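Side-chain contacts in superoxide dismutase [Fe] (Aquifex pyrophilus, PDB 1COJ), which uses one iron ion per subunit to convert superoxide radicals into hydrogen peroxide and molecular oxygen: residues V36-E41 against T72-G77; A113-L118 against A183-I188. All coordinates share one frame; numbering follows the deposited sequence.

Contact 1 of 2, residues V36-E41 against T72-G77; sequences VAKYNE and TFNYMG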
# COMPACT_ATOMS: atom_id res chain seq x y z
N VAL A 36 -16.21 6.14 12.86
CA VAL A 36 -16.29 7.12 13.94
C VAL A 36 -15.89 6.45 15.26
O VAL A 36 -15.05 6.97 16.01
CB VAL A 36 -17.72 7.72 14.06
CG1 VAL A 36 -17.83 8.62 15.29
CG2 VAL A 36 -18.06 8.52 12.80
N ALA A 37 -16.44 5.26 15.50
CA ALA A 37 -16.15 4.52 16.72
C ALA A 37 -14.66 4.16 16.84
O ALA A 37 -14.06 4.33 17.90
CB ALA A 37 -17.00 3.26 16.78
N LYS A 38 -14.08 3.66 15.76
CA LYS A 38 -12.67 3.29 15.77
C LYS A 38 -11.73 4.48 15.90
O LYS A 38 -10.70 4.39 16.57
CB LYS A 38 -12.33 2.43 14.56
CG LYS A 38 -12.71 0.98 14.74
CD LYS A 38 -11.96 0.37 15.91
CE LYS A 38 -12.37 -1.05 16.15
NZ LYS A 38 -11.49 -1.68 17.17
N TYR A 39 -12.10 5.59 15.28
CA TYR A 39 -11.28 6.80 15.36
C TYR A 39 -11.22 7.21 16.83
O TYR A 39 -10.15 7.54 17.35
CB TYR A 39 -11.90 7.93 14.53
CG TYR A 39 -11.22 9.27 14.73
CD1 TYR A 39 -10.09 9.62 14.00
CD2 TYR A 39 -11.71 10.19 15.66
CE1 TYR A 39 -9.46 10.85 14.19
CE2 TYR A 39 -11.09 11.41 15.86
CZ TYR A 39 -9.96 11.74 15.13
OH TYR A 39 -9.34 12.95 15.35
N ASN A 40 -12.36 7.12 17.51
CA ASN A 40 -12.44 7.48 18.93
C ASN A 40 -11.56 6.59 19.80
O ASN A 40 -10.89 7.08 20.72
CB ASN A 40 -13.89 7.46 19.40
CG ASN A 40 -14.69 8.66 18.89
OD1 ASN A 40 -14.13 9.60 18.33
ND2 ASN A 40 -15.99 8.62 19.08
N GLU A 41 -11.53 5.30 19.50
CA GLU A 41 -10.72 4.34 20.25
C GLU A 41 -9.25 4.71 20.09
O GLU A 41 -8.48 4.71 21.05
CB GLU A 41 -10.94 2.92 19.73
CG GLU A 41 -10.06 1.88 20.42
CD GLU A 41 -10.21 0.48 19.84
OE1 GLU A 41 -9.29 -0.35 20.03
OE2 GLU A 41 -11.24 0.20 19.21
N THR A 72 -5.28 7.67 10.17
CA THR A 72 -5.55 8.26 8.86
C THR A 72 -6.64 7.48 8.13
O THR A 72 -7.49 8.06 7.46
CB THR A 72 -4.28 8.34 7.96
OG1 THR A 72 -3.80 7.02 7.67
CG2 THR A 72 -3.19 9.14 8.63
N PHE A 73 -6.64 6.16 8.30
CA PHE A 73 -7.64 5.30 7.66
C PHE A 73 -9.04 5.63 8.16
O PHE A 73 -9.95 5.88 7.37
CB PHE A 73 -7.34 3.82 7.93
CG PHE A 73 -8.28 2.87 7.24
CD1 PHE A 73 -8.16 2.60 5.88
CD2 PHE A 73 -9.33 2.28 7.95
CE1 PHE A 73 -9.05 1.75 5.23
CE2 PHE A 73 -10.23 1.43 7.32
CZ PHE A 73 -10.09 1.17 5.95
N ASN A 74 -9.19 5.66 9.48
CA ASN A 74 -10.48 5.93 10.09
C ASN A 74 -10.95 7.38 9.99
O ASN A 74 -12.12 7.63 9.69
CB ASN A 74 -10.50 5.42 11.53
CG ASN A 74 -10.44 3.90 11.60
OD1 ASN A 74 -9.40 3.32 11.89
ND2 ASN A 74 -11.56 3.26 11.32
N TYR A 75 -10.04 8.33 10.16
CA TYR A 75 -10.43 9.73 10.07
C TYR A 75 -10.88 10.06 8.65
O TYR A 75 -11.88 10.77 8.47
CB TYR A 75 -9.29 10.66 10.50
CG TYR A 75 -9.71 12.11 10.60
CD1 TYR A 75 -10.76 12.50 11.44
CD2 TYR A 75 -9.07 13.09 9.85
CE1 TYR A 75 -11.16 13.84 11.52
CE2 TYR A 75 -9.46 14.43 9.92
CZ TYR A 75 -10.51 14.79 10.76
OH TYR A 75 -10.90 16.11 10.82
N MET A 76 -10.15 9.56 7.66
CA MET A 76 -10.53 9.80 6.27
C MET A 76 -11.85 9.08 5.98
O MET A 76 -12.68 9.58 5.23
CB MET A 76 -9.44 9.35 5.30
CG MET A 76 -8.27 10.32 5.21
SD MET A 76 -8.72 11.92 4.50
CE MET A 76 -9.10 12.91 5.96
N GLY A 77 -12.02 7.92 6.61
CA GLY A 77 -13.26 7.17 6.45
C GLY A 77 -14.42 8.03 6.92
O GLY A 77 -15.44 8.10 6.25
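Tyr39 and Tyr75 lie side by side and point the same way across the alpha-hairpin of the N-terminal domain, the pair of long helices that iron and manganese superoxide dismutases share. The short helical segments run roughly antiparallel, at 139°, with their axes 8.4 Å apart.

The aromatic pairing comes first. The ring centroids are 5.2 Å apart and the planes are inclined at 33°, an oblique pair. The touching is done by one side of each ring: CE1 of Tyr39 sits 3.5 Å from CD1 of Tyr75, and CD1 of Tyr39 reaches CB of Tyr75 at 3.7 Å. Both side chains swing CG anti to the backbone N, and with that torsion each ring extends alongside the other. The Tyr75 hydroxyl extends to a weak hydrogen bond with Asp134 of the second subunit, while the Tyr39 ring also packs on His3 and Leu5. An alanine at Tyr39 is likely to leave one flank of the Tyr75 ring without its neighbour and to leave a gap beside His3 and Leu5.

Close approach of the helices accompanies the rings. The CA atoms of Tyr39 and Asn74 are 5.4 Å apart, and Asn74 points its CB at the facing helix, 4.2 Å from CB of Tyr39. Beyond CB, the Asn74 side chain lies against the aliphatic root of Lys38.

The charged end of Lys38 takes no part in the packing on Asn74. Its chain bends at chi2 and leads away from segment 72-77, toward the third subunit, where NZ makes a hydrogen bond to O of Tyr61 of that third subunit. The same NZ forms a salt bridge 2.8 Å from Glu41 OE2, meeting that oxygen on its syn side, 23° out of the carboxylate plane.

Contact 2 of 2, residues A113-L118 against A183-I188; sequences ACTNEL and AFFKNI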
# COMPACT_ATOMS: atom_id res chain seq x y z
N ALA A 113 -16.12 17.01 -20.49
CA ALA A 113 -14.82 16.41 -20.25
C ALA A 113 -14.70 16.02 -18.78
O ALA A 113 -14.20 14.95 -18.46
CB ALA A 113 -13.72 17.38 -20.64
N CYS A 114 -15.19 16.89 -17.89
CA CYS A 114 -15.13 16.65 -16.45
C CYS A 114 -15.95 15.44 -16.01
O CYS A 114 -15.47 14.61 -15.23
CB CYS A 114 -15.57 17.90 -15.69
SG CYS A 114 -15.32 17.84 -13.89
N THR A 115 -17.16 15.31 -16.53
CA THR A 115 -18.01 14.18 -16.18
C THR A 115 -17.36 12.88 -16.63
O THR A 115 -17.34 11.89 -15.89
CB THR A 115 -19.43 14.34 -16.80
OG1 THR A 115 -20.22 15.16 -15.95
CG2 THR A 115 -20.13 12.99 -17.00
N ASN A 116 -16.79 12.90 -17.83
CA ASN A 116 -16.12 11.74 -18.39
C ASN A 116 -14.90 11.39 -17.54
O ASN A 116 -14.62 10.21 -17.29
CB ASN A 116 -15.71 12.03 -19.83
CG ASN A 116 -15.02 10.84 -20.50
OD1 ASN A 116 -15.63 9.79 -20.70
ND2 ASN A 116 -13.76 11.02 -20.86
N GLU A 117 -14.20 12.42 -17.09
CA GLU A 117 -13.02 12.24 -16.27
C GLU A 117 -13.38 11.63 -14.92
O GLU A 117 -12.70 10.72 -14.44
CB GLU A 117 -12.31 13.58 -16.07
CG GLU A 117 -10.85 13.47 -15.63
CD GLU A 117 -9.96 12.81 -16.67
OE1 GLU A 117 -8.88 12.31 -16.29
OE2 GLU A 117 -10.32 12.78 -17.87
N LEU A 118 -14.46 12.12 -14.31
CA LEU A 118 -14.90 11.61 -13.02
C LEU A 118 -15.36 10.16 -13.11
O LEU A 118 -15.01 9.35 -12.25
CB LEU A 118 -16.01 12.47 -12.43
CG LEU A 118 -15.57 13.56 -11.45
CD1 LEU A 118 -16.78 14.37 -10.99
CD2 LEU A 118 -14.85 12.93 -10.25
N ALA A 183 -26.30 6.82 -11.23
CA ALA A 183 -27.28 7.12 -10.18
C ALA A 183 -26.74 8.20 -9.25
O ALA A 183 -27.47 9.10 -8.85
CB ALA A 183 -27.63 5.86 -9.41
N PHE A 184 -25.44 8.14 -8.94
CA PHE A 184 -24.82 9.13 -8.06
C PHE A 184 -24.99 10.53 -8.67
O PHE A 184 -25.38 11.48 -7.98
CB PHE A 184 -23.33 8.82 -7.85
CG PHE A 184 -22.60 9.88 -7.06
CD1 PHE A 184 -22.55 9.81 -5.67
CD2 PHE A 184 -22.00 10.96 -7.70
CE1 PHE A 184 -21.90 10.81 -4.94
CE2 PHE A 184 -21.35 11.95 -6.98
CZ PHE A 184 -21.31 11.88 -5.59
N PHE A 185 -24.69 10.66 -9.96
CA PHE A 185 -24.82 11.94 -10.64
C PHE A 185 -26.26 12.48 -10.66
O PHE A 185 -26.45 13.70 -10.69
CB PHE A 185 -24.25 11.86 -12.05
CG PHE A 185 -22.76 12.01 -12.10
CD1 PHE A 185 -22.18 13.27 -12.14
CD2 PHE A 185 -21.93 10.89 -12.09
CE1 PHE A 185 -20.80 13.43 -12.16
CE2 PHE A 185 -20.54 11.04 -12.11
CZ PHE A 185 -19.97 12.31 -12.14
N LYS A 186 -27.24 11.59 -10.62
CA LYS A 186 -28.65 12.00 -10.63
C LYS A 186 -29.10 12.60 -9.31
O LYS A 186 -30.11 13.30 -9.25
CB LYS A 186 -29.57 10.81 -10.94
CG LYS A 186 -29.51 10.27 -12.34
CD LYS A 186 -30.71 9.37 -12.59
CE LYS A 186 -30.61 8.61 -13.90
NZ LYS A 186 -29.59 7.52 -13.84
N ASN A 187 -28.36 12.33 -8.24
CA ASN A 187 -28.74 12.83 -6.93
C ASN A 187 -27.82 13.88 -6.32
O ASN A 187 -27.88 14.14 -5.12
CB ASN A 187 -28.90 11.67 -5.95
CG ASN A 187 -30.00 10.72 -6.36
OD1 ASN A 187 -29.77 9.70 -6.99
ND2 ASN A 187 -31.21 11.05 -5.97
N ILE A 188 -27.00 14.53 -7.15
CA ILE A 188 -26.08 15.54 -6.64
C ILE A 188 -26.77 16.83 -6.21
O ILE A 188 -27.56 17.41 -6.97
CB ILE A 188 -24.97 15.87 -7.66
CG1 ILE A 188 -24.06 14.65 -7.85
CG2 ILE A 188 -24.14 17.06 -7.17
CD1 ILE A 188 -22.93 14.86 -8.85
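Phe185 reaches across to Leu118 with the far end of its ring, joining the helix 177-186 to the helix 111-124 within the C-terminal alpha/beta domain of the superoxide dismutase fold. The backbones stand well apart, the nearest CA atoms being those of Thr115 and Phe185 at 9.1 Å, and one long aromatic side chain spans most of that interval.

The apolar contact is concentrated on a single ring atom. CZ of Phe185 lies 4.0 Å from CD1 of Leu118, and the CB of Leu118 is the same 4.0 Å from that CZ. Both leucine carbons approach at the edge of the ring, CB in its plane and CD1 near it, so the phenylalanine presents its rim rather than a face to them. With CG anti to its own carbonyl carbon (chi1 -82°), Phe185 places the ring so that CZ meets Leu118.

Thr115 makes a looser, mixed contact one turn earlier on the helix. Its OG1 comes within 4.2 Å of CE1 of Phe185, approaching the ring obliquely.

Behind the contact, Leu118 packs on Leu131 and Ile160 of the antiparallel sheet, while Phe184, next to the reaching ring, rests on Ile160 and Ile162. On the same helix as Leu118, Glu117 forms a salt bridge with Arg54 of the second subunit.

No hydrogen bond or salt bridge links the two segments, so the cohesion between them probably comes from dispersion and burial of carbon surface, with little demand on direction.

In the fold
Contact 1 closes before contact 2 opens along the chain, and the two lie on opposite sides of its centre, with their own centres 28 Å apart and nearest atoms about 13 Å apart. Contact 1 pairs the helices 21-47 and 63-86 of the alpha-hairpin domain; contact 2 joins the helices 111-124 and 177-186 of the C-terminal domain, beside its three-stranded antiparallel sheet. They share no helix or strand. Each packs within one domain, whereas the iron site draws His27 and His81 from the first and Asp163 and His167 from the second. Both regions also touch the second subunit, so both domains contribute to contacts within the tetramer.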